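Long-range contacts in glycerate 2-kinase (Pyrococcus horikoshii, PDB 1X3L), which catalyses the ATP-dependent phosphorylation of D-glycerate to 2-phosphoglycerate and can also take other nucleotides or pyrophosphate as phosphate donor: residues Tyr52-Gly57 with Ser114-Ala119; Leu107-Ala112 with Ala135-Pro140; Ser306-Ile311 with Leu358-Val363. All blocks are in the same frame, centred on the assembly; numbering follows the deposited sequence. Where two conformers were deposited one is given.

How the contacts relate
Contacts 1 and 2 are neighbours that share helix 103-118: its last turn lies on strand 51-56 in contact 1, and a more N-terminal part meets the loop after helix 133-136 in contact 2. Their centres are about 11 Å apart and they touch directly, with Leu56 CB 3.9 Å from Phe137 CB. Contact 3 belongs to another sheet, about 49 Å from both between centres. Contacts 1 and 2 each have six of seven touching residues buried; contact 3 has three of five, with Leu358 and Gln309 partly exposed. A tyrosine ring beside an arginine marks contact 1 and a phenylalanine ring against alanines contact 2, whereas contact 3 relies on aliphatic groups and buries less surface.

Contact 1. Residues Tyr52-Gly57 with Ser114-Ala119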
loop_
_atom_site.group_PDB
_atom_site.type_symbol
_atom_site.label_atom_id
_atom_site.label_comp_id
_atom_site.label_asym_id
_atom_site.label_seq_id
_atom_site.Cartn_x
_atom_site.Cartn_y
_atom_site.Cartn_z
ATOM N N TYR A 52 23.367 -3.262 7.466
ATOM C CA TYR A 52 23.181 -3.638 6.072
ATOM C C TYR A 52 21.767 -3.273 5.632
ATOM O O TYR A 52 20.869 -3.115 6.461
ATOM C CB TYR A 52 23.408 -5.141 5.904
ATOM C CG TYR A 52 24.853 -5.565 6.062
ATOM C CD1 TYR A 52 25.767 -5.393 5.020
ATOM C CD2 TYR A 52 25.316 -6.111 7.262
ATOM C CE1 TYR A 52 27.107 -5.754 5.167
ATOM C CE2 TYR A 52 26.656 -6.474 7.420
ATOM C CZ TYR A 52 27.546 -6.292 6.368
ATOM O OH TYR A 52 28.871 -6.638 6.512
ATOM N N VAL A 53 21.570 -3.140 4.326
ATOM C CA VAL A 53 20.255 -2.797 3.803
ATOM C C VAL A 53 19.845 -3.664 2.626
ATOM O O VAL A 53 20.600 -3.832 1.672
ATOM C CB VAL A 53 20.190 -1.320 3.334
ATOM C CG1 VAL A 53 18.873 -1.073 2.603
ATOM C CG2 VAL A 53 20.311 -0.379 4.521
ATOM N N ILE A 54 18.642 -4.217 2.706
ATOM C CA ILE A 54 18.087 -5.021 1.630
ATOM C C ILE A 54 16.710 -4.425 1.348
ATOM O O ILE A 54 15.783 -4.578 2.148
ATOM C CB ILE A 54 17.932 -6.500 2.034
ATOM C CG1 ILE A 54 19.314 -7.128 2.251
ATOM C CG2 ILE A 54 17.159 -7.255 0.952
ATOM C CD1 ILE A 54 19.269 -8.565 2.758
ATOM N N ALA A 55 16.592 -3.734 0.217
ATOM C CA ALA A 55 15.341 -3.093 -0.167
ATOM C C ALA A 55 14.740 -3.712 -1.421
ATOM O O ALA A 55 15.452 -4.039 -2.370
ATOM C CB ALA A 55 15.576 -1.609 -0.381
ATOM N N LEU A 56 13.420 -3.865 -1.413
ATOM C CA LEU A 56 12.697 -4.444 -2.536
ATOM C C LEU A 56 11.322 -3.800 -2.684
ATOM O O LEU A 56 10.554 -3.703 -1.721
ATOM C CB LEU A 56 12.532 -5.955 -2.341
ATOM C CG LEU A 56 12.021 -6.374 -0.959
ATOM C CD1 LEU A 56 10.880 -7.375 -1.099
ATOM C CD2 LEU A 56 13.176 -6.959 -0.155
ATOM N N GLY A 57 11.014 -3.373 -3.905
ATOM C CA GLY A 57 9.739 -2.742 -4.165
ATOM C C GLY A 57 9.942 -1.477 -4.965
ATOM O O GLY A 57 11.072 -1.072 -5.225
ATOM N N SER A 114 23.538 -12.971 -0.632
ATOM C CA SER A 114 24.967 -12.753 -0.474
ATOM C C SER A 114 25.214 -11.848 0.729
ATOM O O SER A 114 26.098 -12.107 1.546
ATOM C CB SER A 114 25.537 -12.106 -1.738
ATOM O OG SER A 114 26.871 -11.684 -1.530
ATOM N N ILE A 115 24.419 -10.788 0.832
ATOM C CA ILE A 115 24.536 -9.843 1.933
ATOM C C ILE A 115 24.209 -10.498 3.273
ATOM O O ILE A 115 24.879 -10.243 4.275
ATOM C CB ILE A 115 23.602 -8.635 1.711
ATOM C CG1 ILE A 115 24.091 -7.836 0.500
ATOM C CG2 ILE A 115 23.552 -7.758 2.962
ATOM C CD1 ILE A 115 23.148 -6.745 0.063
ATOM N N LEU A 116 23.181 -11.340 3.290
ATOM C CA LEU A 116 22.777 -12.020 4.516
ATOM C C LEU A 116 23.781 -13.100 4.914
ATOM O O LEU A 116 23.849 -13.506 6.076
ATOM C CB LEU A 116 21.388 -12.634 4.346
ATOM C CG LEU A 116 20.244 -11.624 4.213
ATOM C CD1 LEU A 116 18.930 -12.360 3.991
ATOM C CD2 LEU A 116 20.177 -10.767 5.469
ATOM N N ASN A 117 24.558 -13.568 3.949
ATOM C CA ASN A 117 25.559 -14.579 4.242
ATOM C C ASN A 117 26.711 -13.899 4.974
ATOM O O ASN A 117 27.330 -14.482 5.861
ATOM C CB ASN A 117 26.063 -15.223 2.951
ATOM C CG ASN A 117 27.074 -16.318 3.211
ATOM O OD1 ASN A 117 26.778 -17.297 3.899
ATOM N ND2 ASN A 117 28.277 -16.158 2.669
ATOM N N ARG A 118 26.972 -12.648 4.607
ATOM C CA ARG A 118 28.045 -11.861 5.204
ATOM C C ARG A 118 27.679 -11.228 6.550
ATOM O O ARG A 118 28.543 -11.048 7.404
ATOM C CB ARG A 118 28.483 -10.766 4.229
ATOM C CG ARG A 118 29.516 -9.810 4.796
ATOM C CD ARG A 118 29.782 -8.656 3.841
ATOM N NE ARG A 118 30.643 -7.643 4.442
ATOM C CZ ARG A 118 30.928 -6.476 3.875
ATOM N NH1 ARG A 118 30.422 -6.172 2.685
ATOM N NH2 ARG A 118 31.716 -5.608 4.498
ATOM N N ALA A 119 26.408 -10.882 6.740
ATOM C CA ALA A 119 25.979 -10.272 7.998
ATOM C C ALA A 119 26.128 -11.263 9.156
ATOM O O ALA A 119 25.750 -12.428 9.036
ATOM C CB ALA A 119 24.529 -9.798 7.890
#
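Tyr52 and Ile54, on strand 51-56 of the six-stranded parallel sheet, pack against the last turn of helix 103-118, the helix of a crossover connection that leads from edge strand 92-96 to strand 124-129. Strand and helix segments run nearly antiparallel, at 155°, their axes approaching to 9.4 Å. Tyr52 has its CG anti to the carbonyl carbon (chi1 -70°), and the ring lies alongside the end of the helix. Ile115 CG2 sits obliquely against the ring, 3.8 Å from Tyr52 CD1; Ala119 CB comes from the same, helix-facing side, also obliquely, 3.8 Å from Tyr52 CD2. At the outer end the ring crosses the extended Arg118 side chain at about a right angle. Tyr52 OH lies over one face of the guanidinium and 2.9 Å from Arg118 NE, but the angle is too poor for a hydrogen bond; the two planes are 69° apart. The charge of Arg118 is met elsewhere, by a salt bridge from NH2 to Glu74. Deeper in, Ile54 and Leu116 also cross at about a right angle. Leu116 starts away from the strand, yet its end turns back, and Ile54 CD1 comes to 3.5 Å from Leu116 CG, a snug fit. Ile54 CG1 is more loosely placed, 4.3 Å from Ile115 CG2. In place of Tyr52, an alanine here would probably open a gap beside Ala119 and part of Ile115 and leave the Arg118 guanidinium less restrained on the face it now turns to the phenol. Val77 on one neighbouring strand and Val125 on the other continue the apolar layer under the helix. Such a helix laid over the central strands of a parallel sheet, whose strand order is 3-2-1-4-5-6, is typical of a Rossmann-like alpha/beta fold.

Contact 2. Residues Leu107-Ala112 with Ala135-Pro140; sequences LGAKEA and ALFELP
With chi1 at -166°, Phe137 holds its CG anti to the backbone N, and the ring beyond it lies against Ala109 and Ala112; two residues later Leu139 CB points toward the helix, and its CG, also anti to N (chi1 -177°), carries the branch on to Lys110. The Phe137 ring is gripped from two directions. Ala112 CB meets its edge, in plane, 3.4 Å from Phe137 CZ, whereas Ala109 CB stands over one face, 4.3 Å from Phe137 CE1, with Ala109 CA nearer at 3.6 Å from that same CE1. Ala109 also packs on the two residues after Phe137, its CB being 3.6 Å from Leu139 CB and 3.5 Å from Glu138 O. Gly108, Ala109 and Ala112 thus give helix 103-118 a small-residue face, and the CA atoms of Ala109 and Phe137 come within 5.5 Å. In the alpha/beta domain this joins the crossover helix to the loop after helix 133-136, with the Phe137 side chain about 11 Å from that of Lys58, a probable substrate-binding residue. Further out, Lys110 crosses Leu139 at about a right angle, and its aliphatic stem passes Leu139 CD1 (4.1 Å from Lys110 CG). Buried Glu138 faces away from the helix, with OE1 in a salt bridge to Lys177 and OE2 hydrogen-bonded to Ser174.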
loop_
_atom_site.group_PDB
_atom_site.type_symbol
_atom_site.label_atom_id
_atom_site.label_comp_id
_atom_site.label_asym_id
_atom_site.label_seq_id
_atom_site.Cartn_x
_atom_site.Cartn_y
_atom_site.Cartn_z
ATOM N N LEU A 107 18.699 -11.932 -9.886
ATOM C CA LEU A 107 19.978 -11.314 -9.564
ATOM C C LEU A 107 19.844 -10.519 -8.269
ATOM O O LEU A 107 20.741 -10.529 -7.423
ATOM C CB LEU A 107 20.418 -10.386 -10.701
ATOM C CG LEU A 107 21.710 -9.598 -10.466
ATOM C CD1 LEU A 107 22.867 -10.560 -10.199
ATOM C CD2 LEU A 107 22.007 -8.727 -11.679
ATOM N N GLY A 108 18.718 -9.828 -8.122
ATOM C CA GLY A 108 18.486 -9.048 -6.919
ATOM C C GLY A 108 18.401 -9.935 -5.691
ATOM O O GLY A 108 19.034 -9.657 -4.674
ATOM N N ALA A 109 17.616 -11.004 -5.784
ATOM C CA ALA A 109 17.459 -11.938 -4.674
ATOM C C ALA A 109 18.808 -12.559 -4.306
ATOM O O ALA A 109 19.147 -12.674 -3.123
ATOM C CB ALA A 109 16.455 -13.029 -5.045
ATOM N N LYS A 110 19.578 -12.957 -5.316
ATOM C CA LYS A 110 20.892 -13.550 -5.073
ATOM C C LYS A 110 21.791 -12.547 -4.366
ATOM O O LYS A 110 22.552 -12.911 -3.467
ATOM C CB LYS A 110 21.546 -13.984 -6.385
ATOM C CG LYS A 110 20.927 -15.214 -7.017
ATOM C CD LYS A 110 21.671 -15.585 -8.291
ATOM C CE LYS A 110 21.151 -16.879 -8.886
ATOM N NZ LYS A 110 21.381 -18.032 -7.975
ATOM N N GLU A 111 21.707 -11.285 -4.779
ATOM C CA GLU A 111 22.498 -10.228 -4.160
ATOM C C GLU A 111 22.119 -10.104 -2.688
ATOM O O GLU A 111 22.980 -9.903 -1.830
ATOM C CB GLU A 111 22.246 -8.892 -4.863
ATOM C CG GLU A 111 22.927 -8.756 -6.207
ATOM C CD GLU A 111 24.422 -8.523 -6.081
ATOM O OE1 GLU A 111 25.111 -9.351 -5.447
ATOM O OE2 GLU A 111 24.908 -7.506 -6.618
ATOM N N ALA A 112 20.825 -10.220 -2.401
ATOM C CA ALA A 112 20.344 -10.122 -1.027
ATOM C C ALA A 112 20.854 -11.286 -0.173
ATOM O O ALA A 112 21.255 -11.087 0.971
ATOM C CB ALA A 112 18.820 -10.082 -1.004
ATOM N N ALA A 135 7.393 -9.733 -7.750
ATOM C CA ALA A 135 8.004 -9.939 -9.059
ATOM C C ALA A 135 9.430 -9.399 -9.124
ATOM O O ALA A 135 10.305 -9.994 -9.756
ATOM C CB ALA A 135 7.148 -9.280 -10.139
ATOM N N LEU A 136 9.660 -8.270 -8.461
ATOM C CA LEU A 136 10.971 -7.631 -8.450
ATOM C C LEU A 136 12.022 -8.381 -7.646
ATOM O O LEU A 136 13.218 -8.257 -7.908
ATOM C CB LEU A 136 10.858 -6.221 -7.874
ATOM C CG LEU A 136 10.051 -5.174 -8.636
ATOM C CD1 LEU A 136 9.876 -3.936 -7.752
ATOM C CD2 LEU A 136 10.764 -4.827 -9.944
ATOM N N PHE A 137 11.573 -9.154 -6.665
ATOM C CA PHE A 137 12.480 -9.875 -5.785
ATOM C C PHE A 137 12.072 -11.339 -5.697
ATOM O O PHE A 137 11.197 -11.701 -4.909
ATOM C CB PHE A 137 12.415 -9.231 -4.403
ATOM C CG PHE A 137 13.510 -9.644 -3.478
ATOM C CD1 PHE A 137 14.783 -9.094 -3.598
ATOM C CD2 PHE A 137 13.260 -10.542 -2.447
ATOM C CE1 PHE A 137 15.790 -9.430 -2.694
ATOM C CE2 PHE A 137 14.263 -10.884 -1.540
ATOM C CZ PHE A 137 15.526 -10.326 -1.664
ATOM N N GLU A 138 12.708 -12.181 -6.505
ATOM C CA GLU A 138 12.376 -13.596 -6.508
ATOM C C GLU A 138 13.537 -14.514 -6.865
ATOM O O GLU A 138 14.402 -14.176 -7.673
ATOM C CB GLU A 138 11.204 -13.852 -7.465
ATOM C CG GLU A 138 10.806 -15.321 -7.593
ATOM C CD GLU A 138 10.550 -15.987 -6.249
ATOM O OE1 GLU A 138 9.677 -15.515 -5.497
ATOM O OE2 GLU A 138 11.221 -16.991 -5.942
ATOM N N LEU A 139 13.538 -15.682 -6.233
ATOM C CA LEU A 139 14.547 -16.705 -6.446
ATOM C C LEU A 139 13.859 -18.054 -6.239
ATOM O O LEU A 139 13.574 -18.447 -5.111
ATOM C CB LEU A 139 15.694 -16.539 -5.443
ATOM C CG LEU A 139 16.864 -17.516 -5.587
ATOM C CD1 LEU A 139 17.456 -17.408 -6.991
ATOM C CD2 LEU A 139 17.920 -17.215 -4.534
ATOM N N PRO A 140 13.563 -18.769 -7.334
ATOM C CA PRO A 140 12.901 -20.077 -7.270
ATOM C C PRO A 140 13.695 -21.120 -6.479
ATOM O O PRO A 140 14.913 -21.016 -6.356
ATOM C CB PRO A 140 12.755 -20.463 -8.742
ATOM C CG PRO A 140 12.673 -19.129 -9.435
ATOM C CD PRO A 140 13.756 -18.351 -8.733
#

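Contact 3. Residues Ser306-Ile311 with Leu358-Val363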
loop_
_atom_site.group_PDB
_atom_site.type_symbol
_atom_site.label_atom_id
_atom_site.label_comp_id
_atom_site.label_asym_id
_atom_site.label_seq_id
_atom_site.Cartn_x
_atom_site.Cartn_y
_atom_site.Cartn_z
ATOM N N SER A 306 -24.759 11.520 3.955
ATOM C CA SER A 306 -25.873 11.405 4.904
ATOM C C SER A 306 -25.415 11.683 6.335
ATOM O O SER A 306 -26.168 12.234 7.138
ATOM C CB SER A 306 -26.518 10.013 4.842
ATOM O OG SER A 306 -25.672 9.017 5.388
ATOM N N ILE A 307 -24.185 11.294 6.659
ATOM C CA ILE A 307 -23.660 11.541 7.994
ATOM C C ILE A 307 -23.368 13.039 8.137
ATOM O O ILE A 307 -23.624 13.632 9.184
ATOM C CB ILE A 307 -22.380 10.718 8.254
ATOM C CG1 ILE A 307 -22.724 9.223 8.273
ATOM C CG2 ILE A 307 -21.743 11.141 9.580
ATOM C CD1 ILE A 307 -21.515 8.318 8.404
ATOM N N VAL A 308 -22.839 13.646 7.078
ATOM C CA VAL A 308 -22.553 15.075 7.099
ATOM C C VAL A 308 -23.851 15.846 7.312
ATOM O O VAL A 308 -23.866 16.847 8.020
ATOM C CB VAL A 308 -21.888 15.542 5.794
ATOM C CG1 VAL A 308 -21.902 17.067 5.712
ATOM C CG2 VAL A 308 -20.464 15.043 5.747
ATOM N N GLN A 309 -24.937 15.373 6.700
ATOM C CA GLN A 309 -26.246 16.008 6.852
ATOM C C GLN A 309 -26.699 16.001 8.312
ATOM O O GLN A 309 -27.141 17.018 8.845
ATOM C CB GLN A 309 -27.315 15.270 6.048
ATOM C CG GLN A 309 -27.370 15.555 4.576
ATOM C CD GLN A 309 -28.572 14.885 3.926
ATOM O OE1 GLN A 309 -28.659 13.655 3.866
ATOM N NE2 GLN A 309 -29.513 15.693 3.453
ATOM N N GLU A 310 -26.605 14.834 8.938
ATOM C CA GLU A 310 -27.017 14.654 10.326
ATOM C C GLU A 310 -26.226 15.576 11.257
ATOM O O GLU A 310 -26.790 16.199 12.154
ATOM C CB GLU A 310 -26.815 13.189 10.728
ATOM C CG GLU A 310 -27.568 12.745 11.975
ATOM C CD GLU A 310 -29.081 12.697 11.778
ATOM O OE1 GLU A 310 -29.548 12.637 10.616
ATOM O OE2 GLU A 310 -29.807 12.704 12.798
ATOM N N ILE A 311 -24.920 15.658 11.030
ATOM C CA ILE A 311 -24.039 16.499 11.838
ATOM C C ILE A 311 -24.410 17.981 11.727
ATOM O O ILE A 311 -24.547 18.674 12.735
ATOM C CB ILE A 311 -22.551 16.298 11.411
ATOM C CG1 ILE A 311 -22.086 14.891 11.816
ATOM C CG2 ILE A 311 -21.652 17.377 12.038
ATOM C CD1 ILE A 311 -20.677 14.557 11.384
ATOM N N LEU A 358 -24.685 23.421 3.040
ATOM C CA LEU A 358 -24.120 23.196 4.364
ATOM C C LEU A 358 -22.699 23.762 4.423
ATOM O O LEU A 358 -22.045 23.935 3.389
ATOM C CB LEU A 358 -24.096 21.696 4.689
ATOM C CG LEU A 358 -25.447 20.976 4.650
ATOM C CD1 LEU A 358 -25.255 19.495 4.962
ATOM C CD2 LEU A 358 -26.396 21.618 5.654
ATOM N N GLU A 359 -22.238 24.078 5.627
ATOM C CA GLU A 359 -20.885 24.594 5.818
ATOM C C GLU A 359 -20.019 23.347 5.946
ATOM O O GLU A 359 -19.523 23.020 7.029
ATOM C CB GLU A 359 -20.798 25.426 7.101
ATOM C CG GLU A 359 -21.589 26.721 7.058
ATOM C CD GLU A 359 -21.165 27.611 5.905
ATOM O OE1 GLU A 359 -19.945 27.794 5.711
ATOM O OE2 GLU A 359 -22.048 28.129 5.193
ATOM N N ALA A 360 -19.856 22.643 4.832
ATOM C CA ALA A 360 -19.090 21.412 4.843
ATOM C C ALA A 360 -18.287 21.216 3.571
ATOM O O ALA A 360 -18.529 21.868 2.553
ATOM C CB ALA A 360 -20.035 20.230 5.047
ATOM N N LEU A 361 -17.325 20.307 3.640
ATOM C CA LEU A 361 -16.489 20.004 2.493
ATOM C C LEU A 361 -16.155 18.529 2.515
ATOM O O LEU A 361 -16.014 17.930 3.582
ATOM C CB LEU A 361 -15.200 20.835 2.526
ATOM C CG LEU A 361 -14.169 20.613 1.409
ATOM C CD1 LEU A 361 -13.388 21.892 1.148
ATOM C CD2 LEU A 361 -13.223 19.481 1.794
ATOM N N ILE A 362 -16.085 17.937 1.331
ATOM C CA ILE A 362 -15.720 16.539 1.206
ATOM C C ILE A 362 -14.660 16.438 0.124
ATOM O O ILE A 362 -14.853 16.914 -1.000
ATOM C CB ILE A 362 -16.914 15.638 0.798
ATOM C CG1 ILE A 362 -17.873 15.462 1.980
ATOM C CG2 ILE A 362 -16.398 14.265 0.354
ATOM C CD1 ILE A 362 -19.102 14.623 1.667
ATOM N N VAL A 363 -13.523 15.852 0.472
ATOM C CA VAL A 363 -12.473 15.658 -0.510
ATOM C C VAL A 363 -12.114 14.175 -0.466
ATOM O O VAL A 363 -11.787 13.637 0.593
ATOM C CB VAL A 363 -11.231 16.557 -0.221
ATOM C CG1 VAL A 363 -10.703 16.317 1.177
ATOM C CG2 VAL A 363 -10.149 16.285 -1.256
#
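Val308 and Ala360 form the close part of this contact, where helix 297-314 lies against strand 359-366 of the mixed sheet in the C-terminal half of the chain; residues 358-363 belong to its MOFRL family region. Val308 CG1, anti to the backbone N (chi1 167°), comes to 3.7 Å from Ala360 CB, methyl against methyl. The same CG1 also approaches Leu358, 4.2 Å from its CD1. The other branch, Val308 CG2, is 4.3 Å from Ile362 CD1, a looser touch. One valine therefore meets three strand-side residues, and each of these turns its CB toward the helix. Leu358 and Ala360 flank Glu359, the centre of an inverse gamma turn closed by a weak bond from Ala360 N to Leu358 O at 2.9 Å. Around this buried part, Val433 on strand 427-435 and Ile355 in a loop also touch Val308.

The other end is looser. Leu358 is partly exposed, and its CD1 lies 4.1 Å from Gln309 CA, against the helix backbone and not against a side chain's end. Gln309 starts away from the strand, and only its CG comes near, 4.5 Å from Leu358 CD1. Its polar end has a different partner, with OE1 accepting a hydrogen bond from Lys354. The next residue, Glu310, likewise turns away from the strand and forms a salt bridge with Arg316. The helix itself is the connection between the parallel neighbours 285-290 and 322-328, so here a crossover helix reaches over to a strand further along the same sheet. With only methyl, methylene and backbone carbons meeting, cohesion across the two segments rests on dispersion and the exclusion of water, while the polar ends of Gln309 and Glu310 are paired away from this apolar patch.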